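Local atomic coordinates of Lmo0135 protein (Listeria monocytogenes EGD-e, PDB entry 5ISU), a protein that probably binds peptides outside the cell and delivers them to an ABC transporter, as the solute-binding component of a peptide uptake system. Residues D94-V100 and F151-K156; R477-A483 and K497-T501. One frame throughout, in Å; residues are numbered along the deposited sequence.

Contacts between segments distant in sequence hold a fold together, and two are described here: one 51 residues apart at the closest ends, the other 14. Interaction 1 closes first along the chain, seating the loop before helix 156-159 on helix 93-104, which packs against the five-stranded antiparallel sheet containing strands 121-129 and 132-136. Interaction 2 opens only near the C-terminus, where residues 477-483 and 497-501 form a small two-stranded sheet beside strand 19-24. The centres of interactions 1 and 2 are about 31 Å apart. Their nearest atoms are about 14 Å apart, and they share no sheet. Interaction 1 is largely buried, interaction 2 superficial; the latter brings the chain's end back to its beginning.

Interaction 1. Residues D94-V100 and F151-K156; sequences DDVVFTV and FFPIPK. With EDO (1,2-ethanediol), chain B.
An extended segment can be fixed to a helix through its backbone amides, here twice. Residues 94-100 are helical; 151-156 run extended until Lys-156, the first residue of helix 156-159, with Pro-155 as N-cap residue. CA of Asp-95 lies 5.2 Å from CA of Lys-156, and CA of Val-96 5.5 Å from CA of Pro-153. Thr-99 is m, so its OG1 donates to Asp-95 O (2.8 Å), one turn back, while accepting Ile-154 N (2.8 Å). Asp-95, also m, directs OD1 to Lys-156 N (2.9 Å, nearly linear), so a carboxylate accepts an amide at the start of a helix; its OD2 takes Trp-85 NE1 and Thr-92 N. Phe-98 is t, chi2 near 82°, and one ring face receives Lys-156 CA in a CH-pi contact, 4.0 Å from the ring centroid; Ile-154, with chi1 p, brings CG1 to the ring edge, 4.0 Å from CE2 of Phe-98. Lys-156 extends t, t, t, then p, bringing NZ to a salt bridge with Glu-160 and a hydrogen bond (3.2 Å) to O2 of an ethanediol, probably from the crystallisation liquor. Phe-151, t, puts CZ 3.5 Å from CG2 of Thr-99 and 3.7 Å from CG2 of Val-100. The loop thus lies on a helix that packs on the five-stranded antiparallel sheet: Val-96 and Val-100 reach strand 132-136, Val-97 strand 121-129, and Phe-152 touches helix 39-48.

Interaction 2. Residues R477-A483 and K497-T501; sequences RYGGQKA and KLYLT
Two strands of only two residues each suffice to make an antiparallel sheet, with the segment directions 157° apart. Arg-477, just before strand 478-479, offers its O to Thr-501 N (2.9 Å); its side chain, m, t, m with chi4 near 172°, carries the guanidinium so that Leu-500 CD1 lies over one face. Tyr-478 and Leu-500 form a non-hydrogen-bonded pair, CA to CA 4.6 Å. Tyr-478 is m, chi2 near 82°, and Leu-500 t, p, placing Leu-500 CD1 over the tyrosine ring, 3.8 Å from its centroid, a CH-pi contact. Gly-479 is the hydrogen-bonded partner of Tyr-499, with Gly-479 N to Tyr-499 O at 2.8 Å and Tyr-499 N to Gly-479 O at 3.0 Å. Because Tyr-499 is p, its ring folds back over Gly-479, whose CA sits 3.8 Å from the ring centroid; a CB there would collide with it. Gly-480, with phi near 85°, is the N-cap residue of helix 481-484, and there too a CB would clash, with Lys-497 O. Gln-481 N approaches Leu-498 CD2 (3.9 Å), and Ala-483 CB meets Lys-497 CB (3.9 Å), while Lys-497 NZ forms a salt bridge with Asp-201. This two-stranded sheet packs the chain's end against strand 19-24, near its start: Tyr-478 and Leu-498 touch Leu-20, Tyr-478 OH hydrogen-bonds to Ser-19 O, and Gln-481 reaches strand 248-263.

Interaction 1. Residues D94-V100 and F151-K156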
ATOM      1  N   ASP A  94      -3.583  26.538 -10.481  1.00 50.28           N
ATOM      2  CA  ASP A  94      -4.262  26.117 -11.714  1.00 51.66           C
ATOM      3  C   ASP A  94      -3.958  24.658 -12.085  1.00 50.26           C
ATOM      4  O   ASP A  94      -4.792  23.994 -12.688  1.00 49.99           O
ATOM      5  CB  ASP A  94      -3.906  27.039 -12.883  1.00 55.80           C
ATOM      6  CG  ASP A  94      -4.535  28.426 -12.768  1.00 58.78           C
ATOM      7  OD1 ASP A  94      -5.315  28.681 -11.833  1.00 60.36           O
ATOM      8  OD2 ASP A  94      -4.249  29.268 -13.642  1.00 65.51           O
ATOM      9  N   ASP A  95      -2.759  24.174 -11.735  1.00 48.90           N
ATOM     10  CA  ASP A  95      -2.383  22.784 -11.989  1.00 47.06           C
ATOM     11  C   ASP A  95      -3.142  21.857 -11.022  1.00 46.85           C
ATOM     12  O   ASP A  95      -3.627  20.790 -11.414  1.00 47.66           O
ATOM     13  CB  ASP A  95      -0.879  22.600 -11.826  1.00 47.72           C
ATOM     14  CG  ASP A  95      -0.089  23.327 -12.886  1.00 49.94           C
ATOM     15  OD1 ASP A  95      -0.302  23.027 -14.085  1.00 48.68           O
ATOM     16  OD2 ASP A  95       0.777  24.160 -12.513  1.00 50.69           O
ATOM     17  N   VAL A  96      -3.259  22.279  -9.767  1.00 44.45           N
ATOM     18  CA  VAL A  96      -3.993  21.506  -8.768  1.00 43.97           C
ATOM     19  C   VAL A  96      -5.452  21.405  -9.191  1.00 44.68           C
ATOM     20  O   VAL A  96      -6.004  20.321  -9.217  1.00 46.48           O
ATOM     21  CB  VAL A  96      -3.889  22.134  -7.364  1.00 44.53           C
ATOM     22  CG1 VAL A  96      -4.699  21.327  -6.353  1.00 44.15           C
ATOM     23  CG2 VAL A  96      -2.420  22.230  -6.934  1.00 45.09           C
ATOM     24  N   VAL A  97      -6.054  22.540  -9.545  1.00 45.89           N
ATOM     25  CA  VAL A  97      -7.449  22.583  -9.997  1.00 48.61           C
ATOM     26  C   VAL A  97      -7.645  21.695 -11.213  1.00 49.19           C
ATOM     27  O   VAL A  97      -8.617  20.925 -11.278  1.00 49.88           O
ATOM     28  CB  VAL A  97      -7.891  24.015 -10.363  1.00 49.22           C
ATOM     29  CG1 VAL A  97      -9.296  24.028 -10.976  1.00 51.53           C
ATOM     30  CG2 VAL A  97      -7.847  24.922  -9.143  1.00 49.87           C
ATOM     31  N   PHE A  98      -6.738  21.826 -12.180  1.00 48.09           N
ATOM     32  CA  PHE A  98      -6.817  21.024 -13.388  1.00 47.94           C
ATOM     33  C   PHE A  98      -6.700  19.537 -13.073  1.00 46.53           C
ATOM     34  O   PHE A  98      -7.413  18.722 -13.656  1.00 46.74           O
ATOM     35  CB  PHE A  98      -5.741  21.427 -14.417  1.00 47.72           C
ATOM     36  CG  PHE A  98      -5.575  20.422 -15.517  1.00 47.25           C
ATOM     37  CD1 PHE A  98      -6.439  20.413 -16.596  1.00 50.94           C
ATOM     38  CD2 PHE A  98      -4.590  19.450 -15.441  1.00 46.35           C
ATOM     39  CE1 PHE A  98      -6.313  19.470 -17.594  1.00 51.88           C
ATOM     40  CE2 PHE A  98      -4.455  18.493 -16.430  1.00 47.39           C
ATOM     41  CZ  PHE A  98      -5.320  18.502 -17.511  1.00 50.26           C
ATOM     42  N   THR A  99      -5.808  19.182 -12.160  1.00 45.99           N
ATOM     43  CA  THR A  99      -5.633  17.763 -11.828  1.00 46.45           C
ATOM     44  C   THR A  99      -6.913  17.155 -11.236  1.00 46.91           C
ATOM     45  O   THR A  99      -7.334  16.070 -11.651  1.00 45.88           O
ATOM     46  CB  THR A  99      -4.445  17.502 -10.886  1.00 45.12           C
ATOM     47  OG1 THR A  99      -3.234  18.047 -11.447  1.00 46.22           O
ATOM     48  CG2 THR A  99      -4.265  16.005 -10.695  1.00 45.23           C
ATOM     49  N   VAL A 100      -7.544  17.870 -10.308  1.00 45.89           N
ATOM     50  CA  VAL A 100      -8.771  17.383  -9.678  1.00 45.84           C
ATOM     51  C   VAL A 100      -9.894  17.258 -10.705  1.00 46.95           C
ATOM     52  O   VAL A 100     -10.617  16.263 -10.703  1.00 47.43           O
ATOM     53  CB  VAL A 100      -9.234  18.288  -8.515  1.00 46.28           C
ATOM     54  CG1 VAL A 100     -10.627  17.877  -7.999  1.00 47.77           C
ATOM     55  CG2 VAL A 100      -8.222  18.271  -7.398  1.00 44.37           C
ATOM     56  N   PHE A 151      -1.757  13.374  -2.717  1.00 39.48           N
ATOM     57  CA  PHE A 151      -2.036  14.003  -3.992  1.00 39.00           C
ATOM     58  C   PHE A 151      -0.808  14.565  -4.732  1.00 38.14           C
ATOM     59  O   PHE A 151      -0.083  15.433  -4.203  1.00 36.57           O
ATOM     60  CB  PHE A 151      -3.017  15.151  -3.733  1.00 40.68           C
ATOM     61  CG  PHE A 151      -3.640  15.702  -4.971  1.00 44.44           C
ATOM     62  CD1 PHE A 151      -4.809  15.156  -5.458  1.00 47.70           C
ATOM     63  CD2 PHE A 151      -3.071  16.761  -5.645  1.00 46.07           C
ATOM     64  CE1 PHE A 151      -5.399  15.645  -6.611  1.00 49.84           C
ATOM     65  CE2 PHE A 151      -3.656  17.263  -6.790  1.00 48.09           C
ATOM     66  CZ  PHE A 151      -4.833  16.704  -7.270  1.00 49.61           C
ATOM     67  N   PHE A 152      -0.624  14.100  -5.970  1.00 37.33           N
ATOM     68  CA  PHE A 152       0.469  14.538  -6.859  1.00 38.70           C
ATOM     69  C   PHE A 152      -0.158  15.293  -8.033  1.00 40.90           C
ATOM     70  O   PHE A 152      -0.902  14.698  -8.799  1.00 43.71           O
ATOM     71  CB  PHE A 152       1.249  13.333  -7.423  1.00 38.44           C
ATOM     72  CG  PHE A 152       1.985  12.514  -6.389  1.00 36.61           C
ATOM     73  CD1 PHE A 152       1.313  11.595  -5.601  1.00 39.81           C
ATOM     74  CD2 PHE A 152       3.371  12.615  -6.253  1.00 37.45           C
ATOM     75  CE1 PHE A 152       2.001  10.817  -4.664  1.00 40.85           C
ATOM     76  CE2 PHE A 152       4.064  11.857  -5.319  1.00 36.40           C
ATOM     77  CZ  PHE A 152       3.376  10.950  -4.524  1.00 39.12           C
ATOM     78  N   PRO A 153       0.121  16.602  -8.177  1.00 41.04           N
ATOM     79  CA  PRO A 153      -0.476  17.277  -9.314  1.00 41.81           C
ATOM     80  C   PRO A 153       0.198  16.957 -10.647  1.00 42.38           C
ATOM     81  O   PRO A 153       1.372  16.524 -10.682  1.00 38.30           O
ATOM     82  CB  PRO A 153      -0.299  18.765  -8.979  1.00 42.77           C
ATOM     83  CG  PRO A 153       0.815  18.822  -8.020  1.00 42.29           C
ATOM     84  CD  PRO A 153       0.748  17.546  -7.239  1.00 40.70           C
ATOM     85  N   ILE A 154      -0.574  17.116 -11.725  1.00 43.15           N
ATOM     86  CA  ILE A 154      -0.051  16.954 -13.094  1.00 44.09           C
ATOM     87  C   ILE A 154      -0.074  18.335 -13.774  1.00 43.25           C
ATOM     88  O   ILE A 154      -0.715  19.249 -13.284  1.00 42.46           O
ATOM     89  CB  ILE A 154      -0.757  15.832 -13.897  1.00 45.70           C
ATOM     90  CG1 ILE A 154      -2.252  16.106 -14.115  1.00 47.04           C
ATOM     91  CG2 ILE A 154      -0.580  14.509 -13.170  1.00 45.30           C
ATOM     92  CD1 ILE A 154      -2.935  15.055 -14.975  1.00 46.70           C
ATOM     93  N   PRO A 155       0.699  18.513 -14.849  1.00 44.99           N
ATOM     94  CA  PRO A 155       0.739  19.849 -15.452  1.00 46.54           C
ATOM     95  C   PRO A 155      -0.398  20.155 -16.441  1.00 48.49           C
ATOM     96  O   PRO A 155      -0.652  19.385 -17.365  1.00 49.97           O
ATOM     97  CB  PRO A 155       2.101  19.881 -16.132  1.00 47.49           C
ATOM     98  CG  PRO A 155       2.472  18.465 -16.358  1.00 46.95           C
ATOM     99  CD  PRO A 155       1.784  17.640 -15.331  1.00 44.37           C
ATOM    100  N   LYS A 156      -1.057  21.292 -16.228  1.00 48.97           N
ATOM    101  CA  LYS A 156      -2.153  21.740 -17.065  1.00 51.37           C
ATOM    102  C   LYS A 156      -1.646  22.055 -18.487  1.00 53.90           C
ATOM    103  O   LYS A 156      -2.215  21.575 -19.476  1.00 51.08           O
ATOM    104  CB  LYS A 156      -2.820  22.962 -16.410  1.00 53.95           C
ATOM    105  CG  LYS A 156      -3.986  23.611 -17.162  1.00 58.42           C
ATOM    106  CD  LYS A 156      -4.545  24.761 -16.327  1.00 60.84           C
ATOM    107  CE  LYS A 156      -5.606  25.587 -17.050  1.00 67.46           C
ATOM    108  NZ  LYS A 156      -6.840  24.816 -17.368  1.00 70.06           N
TER
HETATM  109  C1  EDO B 601      -9.927  22.476 -16.457  1.00 67.21           C
HETATM  110  O1  EDO B 601     -10.248  21.083 -16.421  1.00 69.51           O
HETATM  111  C2  EDO B 601      -9.775  22.992 -15.034  1.00 65.01           C
HETATM  112  O2  EDO B 601      -8.659  23.878 -14.956  1.00 66.34           O

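Interaction 2. Residues R477-A483 and K497-T501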
ATOM      1  N   ARG A 477      28.817   2.793  -0.057  1.00 51.80           N
ATOM      2  CA  ARG A 477      29.413   4.062  -0.462  1.00 53.85           C
ATOM      3  C   ARG A 477      28.381   5.224  -0.465  1.00 52.84           C
ATOM      4  O   ARG A 477      28.769   6.388  -0.602  1.00 55.47           O
ATOM      5  CB  ARG A 477      30.010   3.946  -1.866  1.00 57.73           C
ATOM      6  CG  ARG A 477      31.046   2.836  -2.057  1.00 61.74           C
ATOM      7  CD  ARG A 477      31.555   2.807  -3.489  1.00 66.64           C
ATOM      8  NE  ARG A 477      30.454   2.772  -4.450  1.00 71.58           N
ATOM      9  CZ  ARG A 477      30.579   2.898  -5.771  1.00 78.79           C
ATOM     10  NH1 ARG A 477      31.778   3.047  -6.335  1.00 84.77           N
ATOM     11  NH2 ARG A 477      29.487   2.874  -6.538  1.00 79.02           N
ATOM     12  N   TYR A 478      27.086   4.918  -0.311  1.00 48.54           N
ATOM     13  CA  TYR A 478      26.041   5.948  -0.343  1.00 46.14           C
ATOM     14  C   TYR A 478      25.531   6.323   1.049  1.00 45.52           C
ATOM     15  O   TYR A 478      25.194   5.457   1.849  1.00 49.20           O
ATOM     16  CB  TYR A 478      24.849   5.495  -1.215  1.00 44.60           C
ATOM     17  CG  TYR A 478      25.175   5.364  -2.686  1.00 45.37           C
ATOM     18  CD1 TYR A 478      25.784   4.224  -3.176  1.00 46.85           C
ATOM     19  CD2 TYR A 478      24.864   6.384  -3.590  1.00 45.59           C
ATOM     20  CE1 TYR A 478      26.095   4.095  -4.520  1.00 48.97           C
ATOM     21  CE2 TYR A 478      25.154   6.264  -4.942  1.00 47.87           C
ATOM     22  CZ  TYR A 478      25.776   5.109  -5.404  1.00 49.97           C
ATOM     23  OH  TYR A 478      26.104   4.966  -6.736  1.00 50.15           O
ATOM     24  N   GLY A 479      25.476   7.617   1.333  1.00 43.51           N
ATOM     25  CA  GLY A 479      24.962   8.091   2.607  1.00 44.03           C
ATOM     26  C   GLY A 479      23.617   8.768   2.413  1.00 43.86           C
ATOM     27  O   GLY A 479      23.097   8.854   1.285  1.00 40.48           O
ATOM     28  N   GLY A 480      23.051   9.221   3.531  1.00 45.12           N
ATOM     29  CA  GLY A 480      21.789   9.963   3.555  1.00 44.66           C
ATOM     30  C   GLY A 480      20.500   9.177   3.572  1.00 45.24           C
ATOM     31  O   GLY A 480      19.441   9.738   3.305  1.00 43.53           O
ATOM     32  N   GLN A 481      20.567   7.891   3.904  1.00 47.24           N
ATOM     33  CA  GLN A 481      19.368   7.048   3.931  1.00 47.03           C
ATOM     34  C   GLN A 481      18.325   7.525   4.959  1.00 49.46           C
ATOM     35  O   GLN A 481      17.119   7.401   4.725  1.00 46.19           O
ATOM     36  CB  GLN A 481      19.739   5.580   4.180  1.00 49.71           C
ATOM     37  CG  GLN A 481      20.312   5.275   5.565  1.00 53.98           C
ATOM     38  CD  GLN A 481      20.948   3.886   5.665  1.00 61.79           C
ATOM     39  OE1 GLN A 481      21.801   3.508   4.848  1.00 68.12           O
ATOM     40  NE2 GLN A 481      20.581   3.140   6.707  1.00 65.38           N
ATOM     41  N   LYS A 482      18.790   8.082   6.079  1.00 50.35           N
ATOM     42  CA  LYS A 482      17.900   8.573   7.145  1.00 53.35           C
ATOM     43  C   LYS A 482      17.018   9.708   6.578  1.00 47.34           C
ATOM     44  O   LYS A 482      15.799   9.665   6.642  1.00 44.57           O
ATOM     45  CB  LYS A 482      18.744   9.079   8.332  1.00 60.78           C
ATOM     46  CG  LYS A 482      18.199   8.738   9.714  1.00 70.30           C
ATOM     47  CD  LYS A 482      19.236   9.067  10.798  1.00 79.43           C
ATOM     48  CE  LYS A 482      19.150   8.132  12.004  1.00 86.85           C
ATOM     49  NZ  LYS A 482      17.815   8.085  12.668  1.00 90.48           N
ATOM     50  N   ALA A 483      17.682  10.663   5.950  1.00 43.70           N
ATOM     51  CA  ALA A 483      17.057  11.822   5.360  1.00 41.39           C
ATOM     52  C   ALA A 483      16.192  11.470   4.148  1.00 40.10           C
ATOM     53  O   ALA A 483      15.163  12.103   3.927  1.00 38.83           O
ATOM     54  CB  ALA A 483      18.120  12.853   4.979  1.00 40.31           C
ATOM     55  N   LYS A 497      18.071  13.280  -1.326  1.00 41.22           N
ATOM     56  CA  LYS A 497      18.863  13.292  -0.086  1.00 42.15           C
ATOM     57  C   LYS A 497      20.026  12.280  -0.073  1.00 42.06           C
ATOM     58  O   LYS A 497      20.929  12.386   0.780  1.00 43.07           O
ATOM     59  CB  LYS A 497      17.972  13.060   1.135  1.00 41.43           C
ATOM     60  CG  LYS A 497      16.778  14.016   1.242  1.00 43.58           C
ATOM     61  CD  LYS A 497      17.158  15.484   1.084  1.00 45.69           C
ATOM     62  CE  LYS A 497      15.915  16.365   1.112  1.00 48.39           C
ATOM     63  NZ  LYS A 497      16.263  17.770   0.780  1.00 50.30           N
ATOM     64  N   LEU A 498      20.022  11.305  -0.983  1.00 40.97           N
ATOM     65  CA  LEU A 498      21.133  10.322  -1.020  1.00 42.07           C
ATOM     66  C   LEU A 498      22.367  10.975  -1.617  1.00 43.22           C
ATOM     67  O   LEU A 498      22.257  11.904  -2.412  1.00 45.12           O
ATOM     68  CB  LEU A 498      20.764   9.068  -1.824  1.00 41.26           C
ATOM     69  CG  LEU A 498      19.599   8.221  -1.295  1.00 41.25           C
ATOM     70  CD1 LEU A 498      19.348   7.046  -2.223  1.00 41.22           C
ATOM     71  CD2 LEU A 498      19.866   7.731   0.121  1.00 41.59           C
ATOM     72  N   TYR A 499      23.549  10.513  -1.225  1.00 45.30           N
ATOM     73  CA  TYR A 499      24.783  11.095  -1.755  1.00 47.18           C
ATOM     74  C   TYR A 499      25.866  10.056  -1.844  1.00 48.68           C
ATOM     75  O   TYR A 499      25.892   9.120  -1.052  1.00 47.51           O
ATOM     76  CB  TYR A 499      25.232  12.307  -0.916  1.00 46.99           C
ATOM     77  CG  TYR A 499      25.450  12.029   0.563  1.00 49.23           C
ATOM     78  CD1 TYR A 499      26.664  11.512   1.026  1.00 53.22           C
ATOM     79  CD2 TYR A 499      24.461  12.316   1.508  1.00 50.34           C
ATOM     80  CE1 TYR A 499      26.865  11.252   2.379  1.00 52.62           C
ATOM     81  CE2 TYR A 499      24.660  12.068   2.862  1.00 50.33           C
ATOM     82  CZ  TYR A 499      25.866  11.540   3.285  1.00 51.44           C
ATOM     83  OH  TYR A 499      26.075  11.293   4.612  1.00 55.55           O
ATOM     84  N   LEU A 500      26.760  10.217  -2.814  1.00 51.76           N
ATOM     85  CA  LEU A 500      27.849   9.263  -3.022  1.00 58.00           C
ATOM     86  C   LEU A 500      29.123   9.761  -2.378  1.00 59.44           C
ATOM     87  O   LEU A 500      29.565  10.868  -2.663  1.00 60.17           O
ATOM     88  CB  LEU A 500      28.098   9.058  -4.518  1.00 59.86           C
ATOM     89  CG  LEU A 500      29.213   8.095  -4.926  1.00 62.80           C
ATOM     90  CD1 LEU A 500      28.944   6.687  -4.426  1.00 63.78           C
ATOM     91  CD2 LEU A 500      29.361   8.097  -6.437  1.00 65.55           C
ATOM     92  N   THR A 501      29.701   8.932  -1.516  1.00 66.82           N
ATOM     93  CA  THR A 501      30.974   9.205  -0.853  1.00 70.93           C
ATOM     94  C   THR A 501      32.060   8.425  -1.603  1.00 82.04           C
ATOM     95  O   THR A 501      32.277   7.241  -1.335  1.00 86.32           O
ATOM     96  CB  THR A 501      30.941   8.731   0.617  1.00 68.99           C
ATOM     97  OG1 THR A 501      29.884   9.397   1.311  1.00 65.75           O
ATOM     98  CG2 THR A 501      32.268   9.007   1.322  1.00 70.86           C
TER